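Local coordinates for protein glucose-6-phosphate isomerase (Plasmodium falciparum, PDB 3QKI) that probably catalyses the reversible isomerisation of alpha-D-glucose 6-phosphate to beta-D-fructose 6-phosphate, a step of glycolysis and gluconeogenesis, at residues Ala115-Ile120 / Leu532-Ile537; Lys96-Glu101 / Glu345-Ala350; Val319-Leu324 / Asn335-Cys340; Gly141-Ile146 / Phe328-Met333. All coordinates share one frame; numbering follows the deposited sequence.

Contact 1: Ala115-Ile120 / Leu532-Ile537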
# COMPACT_ATOMS: atom_id res chain seq x y z
N ALA A 115 -2.26 -27.72 -9.58
CA ALA A 115 -2.56 -28.48 -10.81
C ALA A 115 -2.60 -27.58 -12.03
O ALA A 115 -2.34 -28.05 -13.15
CB ALA A 115 -3.90 -29.22 -10.66
N LEU A 116 -2.89 -26.26 -11.83
CA LEU A 116 -2.98 -25.27 -12.91
C LEU A 116 -1.69 -25.11 -13.72
O LEU A 116 -1.73 -24.74 -14.89
CB LEU A 116 -3.40 -23.89 -12.36
CG LEU A 116 -4.78 -23.84 -11.70
CD1 LEU A 116 -4.94 -22.56 -10.89
CD2 LEU A 116 -5.90 -24.02 -12.72
N ARG A 117 -0.57 -25.35 -13.09
CA ARG A 117 0.73 -25.17 -13.73
C ARG A 117 1.50 -26.47 -14.03
O ARG A 117 2.65 -26.39 -14.42
CB ARG A 117 1.59 -24.16 -12.95
CG ARG A 117 1.65 -24.43 -11.46
CD ARG A 117 0.74 -23.50 -10.67
NE ARG A 117 1.27 -23.41 -9.31
CZ ARG A 117 0.85 -22.58 -8.38
NH1 ARG A 117 -0.16 -21.74 -8.63
NH2 ARG A 117 1.43 -22.56 -7.19
N ILE A 118 0.86 -27.65 -13.88
CA ILE A 118 1.52 -28.92 -14.25
C ILE A 118 1.63 -28.90 -15.81
O ILE A 118 0.62 -28.62 -16.47
CB ILE A 118 0.76 -30.16 -13.70
CG1 ILE A 118 0.83 -30.20 -12.16
CG2 ILE A 118 1.32 -31.47 -14.32
CD1 ILE A 118 -0.15 -31.22 -11.48
N PRO A 119 2.84 -29.05 -16.40
CA PRO A 119 2.96 -28.99 -17.87
C PRO A 119 2.33 -30.20 -18.56
O PRO A 119 2.14 -31.24 -17.93
CB PRO A 119 4.47 -28.89 -18.12
CG PRO A 119 5.09 -29.53 -16.93
CD PRO A 119 4.14 -29.37 -15.76
N ILE A 120 1.98 -30.04 -19.84
CA ILE A 120 1.33 -31.04 -20.69
C ILE A 120 2.02 -32.41 -20.70
O ILE A 120 1.34 -33.42 -20.67
CB ILE A 120 0.99 -30.48 -22.11
CG1 ILE A 120 -0.03 -31.37 -22.86
CG2 ILE A 120 2.25 -30.26 -22.96
CD1 ILE A 120 -1.40 -31.01 -22.69
N LEU A 532 6.52 -19.39 -4.42
CA LEU A 532 7.23 -19.33 -3.15
C LEU A 532 6.29 -18.81 -2.05
O LEU A 532 6.22 -19.41 -0.99
CB LEU A 532 8.49 -18.43 -3.29
CG LEU A 532 9.25 -18.10 -2.00
CD1 LEU A 532 9.72 -19.35 -1.31
CD2 LEU A 532 10.43 -17.15 -2.27
N TYR A 533 5.55 -17.71 -2.31
CA TYR A 533 4.62 -17.13 -1.35
C TYR A 533 3.34 -17.94 -1.20
O TYR A 533 2.86 -18.12 -0.07
CB TYR A 533 4.36 -15.63 -1.64
CG TYR A 533 5.46 -14.77 -1.05
CD1 TYR A 533 6.69 -14.63 -1.70
CD2 TYR A 533 5.31 -14.18 0.21
CE1 TYR A 533 7.74 -13.92 -1.12
CE2 TYR A 533 6.36 -13.46 0.79
CZ TYR A 533 7.56 -13.32 0.12
OH TYR A 533 8.59 -12.60 0.69
N GLU A 534 2.80 -18.50 -2.32
CA GLU A 534 1.60 -19.36 -2.22
C GLU A 534 1.95 -20.60 -1.36
O GLU A 534 1.20 -20.95 -0.45
CB GLU A 534 1.11 -19.82 -3.61
CG GLU A 534 0.47 -18.73 -4.47
CD GLU A 534 -0.10 -19.23 -5.79
OE1 GLU A 534 0.19 -20.39 -6.18
OE2 GLU A 534 -0.88 -18.48 -6.43
N SER A 535 3.14 -21.18 -1.59
CA SER A 535 3.63 -22.33 -0.82
C SER A 535 3.85 -21.95 0.64
O SER A 535 3.41 -22.68 1.52
CB SER A 535 4.91 -22.88 -1.43
OG SER A 535 4.73 -23.26 -2.78
N ARG A 536 4.49 -20.79 0.91
CA ARG A 536 4.74 -20.30 2.26
C ARG A 536 3.45 -20.16 3.04
O ARG A 536 3.40 -20.60 4.19
CB ARG A 536 5.53 -18.96 2.23
CG ARG A 536 5.81 -18.32 3.59
CD ARG A 536 4.80 -17.23 3.87
NE ARG A 536 5.12 -16.40 5.04
CZ ARG A 536 5.91 -15.33 4.99
NH1 ARG A 536 6.51 -14.98 3.86
NH2 ARG A 536 6.13 -14.61 6.08
N ILE A 537 2.40 -19.56 2.43
CA ILE A 537 1.10 -19.38 3.08
C ILE A 537 0.40 -20.70 3.39
O ILE A 537 -0.13 -20.87 4.50
CB ILE A 537 0.23 -18.33 2.33
CG1 ILE A 537 0.79 -16.90 2.60
CG2 ILE A 537 -1.24 -18.43 2.66
CD1 ILE A 537 1.09 -16.52 4.16

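Contact 2: Lys96-Glu101 / Glu345-Ala350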
# COMPACT_ATOMS: atom_id res chain seq x y z
N LYS A 96 -1.30 -34.20 1.01
CA LYS A 96 -2.75 -34.36 0.85
C LYS A 96 -3.33 -33.25 -0.04
O LYS A 96 -4.17 -33.51 -0.88
CB LYS A 96 -3.46 -34.35 2.21
CG LYS A 96 -3.32 -35.63 3.00
CD LYS A 96 -3.69 -35.38 4.45
CE LYS A 96 -4.90 -36.16 4.89
NZ LYS A 96 -6.02 -35.28 5.30
N THR A 97 -2.84 -32.00 0.15
CA THR A 97 -3.26 -30.84 -0.64
C THR A 97 -2.95 -31.07 -2.12
O THR A 97 -3.86 -30.97 -2.95
CB THR A 97 -2.64 -29.55 -0.08
OG1 THR A 97 -2.94 -29.47 1.31
CG2 THR A 97 -3.16 -28.29 -0.80
N PHE A 98 -1.68 -31.40 -2.45
CA PHE A 98 -1.21 -31.65 -3.81
C PHE A 98 -1.97 -32.83 -4.47
O PHE A 98 -2.22 -32.78 -5.68
CB PHE A 98 0.29 -31.94 -3.83
CG PHE A 98 1.17 -30.72 -3.94
CD1 PHE A 98 1.83 -30.42 -5.13
CD2 PHE A 98 1.39 -29.90 -2.84
CE1 PHE A 98 2.69 -29.32 -5.23
CE2 PHE A 98 2.23 -28.77 -2.94
CZ PHE A 98 2.89 -28.51 -4.12
N MET A 99 -2.32 -33.87 -3.66
CA MET A 99 -3.06 -35.06 -4.13
C MET A 99 -4.54 -34.80 -4.46
O MET A 99 -5.18 -35.61 -5.12
CB MET A 99 -2.92 -36.24 -3.14
CG MET A 99 -1.54 -36.88 -3.10
SD MET A 99 -0.91 -37.46 -4.70
CE MET A 99 0.60 -36.35 -4.87
N GLY A 100 -5.08 -33.68 -4.01
CA GLY A 100 -6.48 -33.37 -4.29
C GLY A 100 -7.45 -33.75 -3.19
O GLY A 100 -8.66 -33.69 -3.40
N GLU A 101 -6.93 -34.08 -1.99
CA GLU A 101 -7.79 -34.40 -0.86
C GLU A 101 -8.51 -33.15 -0.41
O GLU A 101 -8.01 -32.04 -0.62
CB GLU A 101 -6.98 -35.01 0.29
CG GLU A 101 -6.37 -36.34 -0.12
CD GLU A 101 -5.93 -37.25 1.01
OE1 GLU A 101 -6.55 -37.19 2.10
OE2 GLU A 101 -5.01 -38.07 0.77
N GLU A 345 7.11 -28.23 -7.06
CA GLU A 345 7.84 -29.51 -6.95
C GLU A 345 8.85 -29.48 -5.82
O GLU A 345 8.97 -30.46 -5.07
CB GLU A 345 8.52 -29.88 -8.28
CG GLU A 345 7.52 -30.25 -9.37
CD GLU A 345 6.97 -31.66 -9.26
OE1 GLU A 345 7.75 -32.61 -9.43
OE2 GLU A 345 5.75 -31.81 -9.03
N HIS A 346 9.55 -28.35 -5.65
CA HIS A 346 10.50 -28.14 -4.57
C HIS A 346 9.75 -28.18 -3.23
O HIS A 346 10.15 -28.90 -2.31
CB HIS A 346 11.22 -26.77 -4.73
CG HIS A 346 12.04 -26.39 -3.56
ND1 HIS A 346 13.28 -26.97 -3.32
CD2 HIS A 346 11.76 -25.53 -2.55
CE1 HIS A 346 13.73 -26.44 -2.19
NE2 HIS A 346 12.85 -25.57 -1.69
N PHE A 347 8.65 -27.42 -3.15
CA PHE A 347 7.83 -27.37 -1.93
C PHE A 347 7.34 -28.78 -1.50
O PHE A 347 7.40 -29.14 -0.33
CB PHE A 347 6.63 -26.44 -2.17
CG PHE A 347 5.63 -26.32 -1.04
CD1 PHE A 347 6.06 -26.17 0.29
CD2 PHE A 347 4.27 -26.25 -1.30
CE1 PHE A 347 5.13 -26.02 1.32
CE2 PHE A 347 3.35 -26.05 -0.27
CZ PHE A 347 3.78 -25.91 1.03
N LEU A 348 6.85 -29.56 -2.47
CA LEU A 348 6.33 -30.89 -2.17
C LEU A 348 7.42 -31.89 -1.78
O LEU A 348 7.23 -32.67 -0.84
CB LEU A 348 5.56 -31.41 -3.40
CG LEU A 348 5.00 -32.84 -3.32
CD1 LEU A 348 3.89 -32.95 -2.25
CD2 LEU A 348 4.44 -33.27 -4.68
N HIS A 349 8.52 -31.91 -2.54
CA HIS A 349 9.56 -32.92 -2.40
C HIS A 349 10.76 -32.63 -1.50
O HIS A 349 11.31 -33.59 -0.94
CB HIS A 349 10.02 -33.40 -3.78
CG HIS A 349 8.92 -34.03 -4.58
ND1 HIS A 349 8.37 -35.25 -4.22
CD2 HIS A 349 8.30 -33.58 -5.69
CE1 HIS A 349 7.43 -35.50 -5.13
NE2 HIS A 349 7.37 -34.54 -6.05
N ALA A 350 11.23 -31.37 -1.39
CA ALA A 350 12.42 -31.08 -0.58
C ALA A 350 12.25 -31.44 0.88
O ALA A 350 11.18 -31.18 1.44
CB ALA A 350 12.83 -29.61 -0.71

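Contact 3: Val319-Leu324 / Asn335-Cys340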
# COMPACT_ATOMS: atom_id res chain seq x y z
N VAL A 319 -8.11 -16.86 -14.97
CA VAL A 319 -8.25 -15.55 -14.29
C VAL A 319 -7.09 -14.60 -14.67
O VAL A 319 -7.32 -13.46 -15.10
CB VAL A 319 -8.36 -15.68 -12.74
CG1 VAL A 319 -8.21 -14.31 -12.05
CG2 VAL A 319 -9.67 -16.36 -12.34
N GLY A 320 -5.86 -15.09 -14.53
CA GLY A 320 -4.66 -14.34 -14.87
C GLY A 320 -4.06 -14.75 -16.19
O GLY A 320 -3.60 -13.89 -16.95
N ILE A 321 -4.05 -16.06 -16.52
CA ILE A 321 -3.43 -16.53 -17.76
C ILE A 321 -4.05 -15.93 -19.03
O ILE A 321 -3.32 -15.62 -19.95
CB ILE A 321 -3.17 -18.06 -17.83
CG1 ILE A 321 -2.38 -18.58 -16.59
CG2 ILE A 321 -2.45 -18.46 -19.15
CD1 ILE A 321 -0.94 -17.86 -16.24
N LEU A 322 -5.36 -15.72 -19.04
CA LEU A 322 -5.98 -15.10 -20.21
C LEU A 322 -5.55 -13.62 -20.42
O LEU A 322 -4.92 -13.36 -21.44
CB LEU A 322 -7.50 -15.27 -20.24
CG LEU A 322 -8.22 -14.50 -21.33
CD1 LEU A 322 -7.92 -15.08 -22.72
CD2 LEU A 322 -9.66 -14.44 -21.04
N PRO A 323 -5.75 -12.66 -19.48
CA PRO A 323 -5.30 -11.29 -19.77
C PRO A 323 -3.79 -11.17 -19.92
O PRO A 323 -3.33 -10.40 -20.76
CB PRO A 323 -5.83 -10.47 -18.59
CG PRO A 323 -6.00 -11.47 -17.49
CD PRO A 323 -6.46 -12.72 -18.19
N LEU A 324 -3.01 -11.97 -19.18
CA LEU A 324 -1.54 -11.88 -19.28
C LEU A 324 -0.97 -12.47 -20.58
O LEU A 324 0.04 -11.98 -21.07
CB LEU A 324 -0.84 -12.48 -18.04
CG LEU A 324 -1.13 -11.79 -16.68
CD1 LEU A 324 -0.77 -12.72 -15.48
CD2 LEU A 324 -0.44 -10.41 -16.58
N ASN A 335 6.23 -20.00 -19.66
CA ASN A 335 7.46 -19.94 -18.87
C ASN A 335 7.15 -19.57 -17.41
O ASN A 335 7.80 -20.11 -16.51
CB ASN A 335 8.46 -18.95 -19.45
CG ASN A 335 9.11 -19.48 -20.69
OD1 ASN A 335 9.19 -20.70 -20.92
ND2 ASN A 335 9.56 -18.59 -21.56
N PHE A 336 6.20 -18.63 -17.19
CA PHE A 336 5.74 -18.21 -15.86
C PHE A 336 5.17 -19.44 -15.14
O PHE A 336 5.52 -19.70 -13.99
CB PHE A 336 4.68 -17.12 -15.95
CG PHE A 336 4.06 -16.71 -14.62
CD1 PHE A 336 4.68 -15.76 -13.82
CD2 PHE A 336 2.84 -17.24 -14.20
CE1 PHE A 336 4.10 -15.37 -12.59
CE2 PHE A 336 2.27 -16.84 -12.98
CZ PHE A 336 2.92 -15.92 -12.18
N LEU A 337 4.34 -20.23 -15.85
CA LEU A 337 3.73 -21.47 -15.30
C LEU A 337 4.78 -22.49 -14.93
O LEU A 337 4.65 -23.11 -13.89
CB LEU A 337 2.67 -22.06 -16.25
CG LEU A 337 1.38 -21.23 -16.39
CD1 LEU A 337 0.50 -21.76 -17.54
CD2 LEU A 337 0.59 -21.20 -15.10
N ASN A 338 5.86 -22.61 -15.75
CA ASN A 338 6.97 -23.53 -15.48
C ASN A 338 7.68 -23.15 -14.21
O ASN A 338 8.06 -24.03 -13.43
CB ASN A 338 7.96 -23.57 -16.66
CG ASN A 338 7.38 -24.18 -17.91
OD1 ASN A 338 6.28 -24.74 -17.92
ND2 ASN A 338 8.11 -24.07 -19.01
N GLY A 339 7.83 -21.84 -13.98
CA GLY A 339 8.42 -21.31 -12.75
C GLY A 339 7.61 -21.71 -11.54
O GLY A 339 8.17 -22.23 -10.58
N CYS A 340 6.27 -21.51 -11.59
CA CYS A 340 5.33 -21.88 -10.53
C CYS A 340 5.48 -23.37 -10.24
O CYS A 340 5.58 -23.77 -9.08
CB CYS A 340 3.89 -21.55 -10.93
SG CYS A 340 3.56 -19.79 -11.15

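Contact 4: Gly141-Ile146 / Phe328-Met333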
# COMPACT_ATOMS: atom_id res chain seq x y z
N GLY A 141 -7.24 -28.08 -21.49
CA GLY A 141 -8.28 -27.71 -22.45
C GLY A 141 -8.44 -26.20 -22.44
O GLY A 141 -8.47 -25.56 -23.49
N VAL A 142 -8.46 -25.61 -21.23
CA VAL A 142 -8.56 -24.15 -21.06
C VAL A 142 -7.29 -23.45 -21.54
O VAL A 142 -7.39 -22.48 -22.29
CB VAL A 142 -8.96 -23.74 -19.62
CG1 VAL A 142 -8.94 -22.22 -19.45
CG2 VAL A 142 -10.33 -24.28 -19.27
N LEU A 143 -6.10 -23.95 -21.15
CA LEU A 143 -4.83 -23.37 -21.56
C LEU A 143 -4.68 -23.34 -23.10
O LEU A 143 -4.27 -22.32 -23.65
CB LEU A 143 -3.62 -24.05 -20.87
CG LEU A 143 -3.46 -23.74 -19.39
CD1 LEU A 143 -2.32 -24.54 -18.80
CD2 LEU A 143 -3.21 -22.25 -19.16
N LYS A 144 -5.12 -24.43 -23.80
CA LYS A 144 -5.07 -24.49 -25.27
C LYS A 144 -6.01 -23.43 -25.87
O LYS A 144 -5.65 -22.79 -26.86
CB LYS A 144 -5.46 -25.88 -25.77
CG LYS A 144 -4.33 -26.89 -25.63
CD LYS A 144 -4.89 -28.31 -25.70
CE LYS A 144 -4.01 -29.29 -26.42
NZ LYS A 144 -2.80 -29.64 -25.64
N LYS A 145 -7.17 -23.22 -25.26
CA LYS A 145 -8.15 -22.24 -25.68
C LYS A 145 -7.56 -20.81 -25.52
O LYS A 145 -7.76 -19.96 -26.40
CB LYS A 145 -9.44 -22.40 -24.85
CG LYS A 145 -10.61 -21.57 -25.34
CD LYS A 145 -11.81 -21.80 -24.46
CE LYS A 145 -12.87 -20.77 -24.63
NZ LYS A 145 -13.50 -20.85 -25.96
N ILE A 146 -6.84 -20.57 -24.42
CA ILE A 146 -6.20 -19.26 -24.14
C ILE A 146 -5.07 -19.02 -25.13
O ILE A 146 -4.99 -17.91 -25.69
CB ILE A 146 -5.69 -19.15 -22.67
CG1 ILE A 146 -6.87 -19.13 -21.68
CG2 ILE A 146 -4.76 -17.92 -22.49
CD1 ILE A 146 -6.48 -19.36 -20.22
N PHE A 328 1.19 -10.31 -23.08
CA PHE A 328 2.58 -10.72 -23.28
C PHE A 328 2.84 -11.89 -24.22
O PHE A 328 4.01 -12.15 -24.54
CB PHE A 328 3.22 -11.03 -21.93
CG PHE A 328 3.06 -9.95 -20.88
CD1 PHE A 328 3.30 -8.61 -21.18
CD2 PHE A 328 2.71 -10.28 -19.57
CE1 PHE A 328 3.17 -7.63 -20.21
CE2 PHE A 328 2.62 -9.29 -18.59
CZ PHE A 328 2.86 -7.98 -18.91
N GLY A 329 1.79 -12.60 -24.61
CA GLY A 329 1.91 -13.80 -25.45
C GLY A 329 1.92 -15.04 -24.57
O GLY A 329 2.50 -15.03 -23.47
N TYR A 330 1.26 -16.11 -25.01
CA TYR A 330 1.18 -17.38 -24.29
C TYR A 330 2.54 -17.99 -23.95
O TYR A 330 2.69 -18.55 -22.85
CB TYR A 330 0.31 -18.40 -25.03
CG TYR A 330 0.09 -19.65 -24.22
CD1 TYR A 330 -0.79 -19.66 -23.13
CD2 TYR A 330 0.83 -20.80 -24.46
CE1 TYR A 330 -0.95 -20.79 -22.34
CE2 TYR A 330 0.66 -21.95 -23.69
CZ TYR A 330 -0.22 -21.94 -22.63
OH TYR A 330 -0.37 -23.05 -21.84
N LYS A 331 3.53 -17.93 -24.89
CA LYS A 331 4.87 -18.50 -24.67
C LYS A 331 5.49 -17.94 -23.39
O LYS A 331 6.07 -18.69 -22.62
CB LYS A 331 5.82 -18.21 -25.84
CG LYS A 331 5.73 -19.18 -27.00
CD LYS A 331 6.91 -19.04 -27.97
CE LYS A 331 8.19 -19.69 -27.48
NZ LYS A 331 9.25 -19.65 -28.53
N ASN A 332 5.34 -16.62 -23.15
CA ASN A 332 5.87 -15.99 -21.94
C ASN A 332 5.13 -16.51 -20.70
O ASN A 332 5.76 -16.88 -19.72
CB ASN A 332 5.79 -14.47 -22.05
CG ASN A 332 6.85 -13.85 -22.92
OD1 ASN A 332 7.99 -14.26 -22.94
ND2 ASN A 332 6.49 -12.81 -23.65
N MET A 333 3.81 -16.64 -20.78
CA MET A 333 2.98 -17.16 -19.71
C MET A 333 3.23 -18.64 -19.41
O MET A 333 3.14 -19.04 -18.23
CB MET A 333 1.51 -16.79 -19.89
CG MET A 333 1.27 -15.27 -19.79
SD MET A 333 2.33 -14.38 -18.59
CE MET A 333 1.71 -15.07 -17.01

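Contact 1: Ala115-Ile120 / Leu532-Ile537
One buried salt bridge, from Arg117 to Glu534, joins the loop 115-120 to the helix segment 532-537; the backbones stay far apart, with the CA atoms of these two residues 12.9 Å from each other. Along the loop, Ala115 and Leu116 come first, and Arg117 then crosses to the helix. Its CG stands between the backbone N and the carbonyl carbon (chi1 49°), and a further bend at chi2 brings the guanidinium round to the carboxylate. Both terminal nitrogens converge on a single oxygen, Arg117 NH1 at 2.8 Å and Arg117 NH2 at 2.7 Å from Glu534 OE1. OE1 sits in the guanidinium plane but is shared, which bends the two bonds to 138° and 144° at the hydrogens. NH1 takes the syn lone pair, whereas NH2 arrives almost along the C-O bond. The two flat groups are nearly coplanar, and Glu534 is extended beyond CG to reach this position. Within the phosphoglucose isomerase fold the bridge joins a loop to helix 523-543, and the Glu534 side chain lies about 10 Å from that of Gln394, a residue of the fructose 6-phosphate site, with no ligand bound to this chain in the model. Arg117 NE also pairs with Asp344, and NH1 bonds Thr316 OG1, so all three nitrogens are engaged; the buried positive charge probably faces acids on two sides of the group, Glu534 at the terminal nitrogens and Asp344 at NE. Next, Ile118 N makes a weak bond back to Ala115 O, closing a turn, while Ile118 O accepts from His140 NE2.

Contact 2: Lys96-Glu101 / Glu345-Ala350
Phe98 lays one ring face on Leu348 and turns an edge to Phe347. Leu348 CB stands 4.0 Å from the centroid of the Phe98 ring, only 12° off its normal, a CH-pi contact. The methyls of the same leucine spread over the near side of that ring, with Leu348 CD1 3.9 Å from Phe98 CG and Leu348 CD2 3.9 Å from Phe98 CD1. At the edge, Phe347 CD2 comes to 3.6 Å from Phe98 CE2, in the plane of the Phe98 ring. Seen from Phe347 the approach is oblique, the two ring planes meeting at 57°. Successive positions on the helix send Phe347 to the edge of the Phe98 ring and Leu348 to its face. Just beyond Phe98, helix 90-99 ends in a Schellman motif: Glu101 N bonds Lys96 O at 3.0 Å and Gly100 N bonds Thr97 O at 3.2 Å, with Gly100 taking the positive phi. Helix 330-349 also ends here, Ala350 being the first residue to leave it, and the contact joins the two C-terminal turns. Lys91 reaches the carbonyls of Leu348 and Ala350, while Phe347 also packs on Ala539 of helix 523-543 and on Pro357 and Val358 of helix 356-371.

Contact 3: Val319-Leu324 / Asn335-Cys340
Ile321 and Leu337 pack inside a helical hairpin, in which helix 318-328 and helix 330-349 follow each other with a single residue between them and run in roughly opposite directions. The two side chains reach across the gap tip to tip. Ile321 CD1 is 3.8 Å from Leu337 CD2 and 4.1 Å from Leu337 CG, the first of these being the closest apolar approach between the two segments. The CA atoms of the pair lie 9.0 Å apart, a spacing that the two branched side chains bridge between them. Phe336 adds a more distant touch: its CD2 is 4.3 Å from Ile321 CD1, the methyl meeting the ring obliquely. At Ile321 the first torsion (chi1 -52°) puts CG1 beside the backbone N and sends CG2 anti to it, so the longer branch serves the hairpin while CG2 is left for Leu143 of helix 135-154. The hairpin is part of the helical layer packed against the five-stranded parallel sheet of this sugar isomerase, Val319 of its first helix lying on Val285 and Leu322 on both Val283 and Val285 of strand 282-285. That helix kinks at Pro323, whose nitrogen has no bond to the preceding turn; the helical pattern resumes with Leu324 N bonded to Gly320 O at 3.0 Å. In the second helix the Phe336 ring packs on Val184 of helix 179-197, and Leu337 reaches Leu143 as well.

Contact 4: Gly141-Ile146 / Phe328-Met333
Helix segment 141-146 comes nearest to the start of helix 330-349 at Ile146 and Tyr330, whose CA atoms are 7.6 Å apart; just ahead of Tyr330, Gly329 is the N-cap and takes a positive phi (95°) as the chain leaves one helix for the next. Tyr330 carries the contact, packing the start of helix 330-349 on helix 135-154, away from the sugar phosphate site. With CG anti to the backbone N (chi1 -173°), its side chain reaches over and crosses Leu143 at about a right angle. The phenol oxygen ends on the leucine: Tyr330 OH is 3.5 Å from Leu143 CB and 3.9 Å from Leu143 CD1. Further back along the ring, Tyr330 CE1 is 4.2 Å from Leu143 CD2 and 3.9 Å from the backbone Leu143 O. Ile146, one turn on, adds a looser touch, with its CG2 4.4 Å from Tyr330 CD1. On the far side of the turn, Asn332 ND2 donates to Phe328 O at 2.7 Å, tilted from the carbonyl plane, tying the first turn of the helix back to the residue before the N-cap; ND2 also bonds Glu196. Ser325 of helix 318-328 lies against Ile146, Tyr330 and Met333. Helix 135-154 packs on the loop residues Glu304 and Trp306 through Val142, and Phe328 meets Tyr192 of helix 179-197 and Phe523 of helix 523-543.

From the N terminus, helix 90-99 opens contact 2, the loop 115-120 opens contact 1 and helix 135-154 opens contact 4. Helix 318-328 starts contact 3, the shortest closure, with ten residues between its segments. Helix 330-349 then closes contacts 4, 3 and 2 in that order, and helix 523-543 closes contact 1 last. Contacts 1 and 2 therefore cross, as do 3 and 4, while 3 and 4 both nest inside 1 and 2. Helix 330-349 is the shared spine of contacts 2 to 4, and contact 1 packs beside it: Ser535 meets Phe347 of contact 2, and Arg117 lies on Leu337 and Cys340 of contact 3.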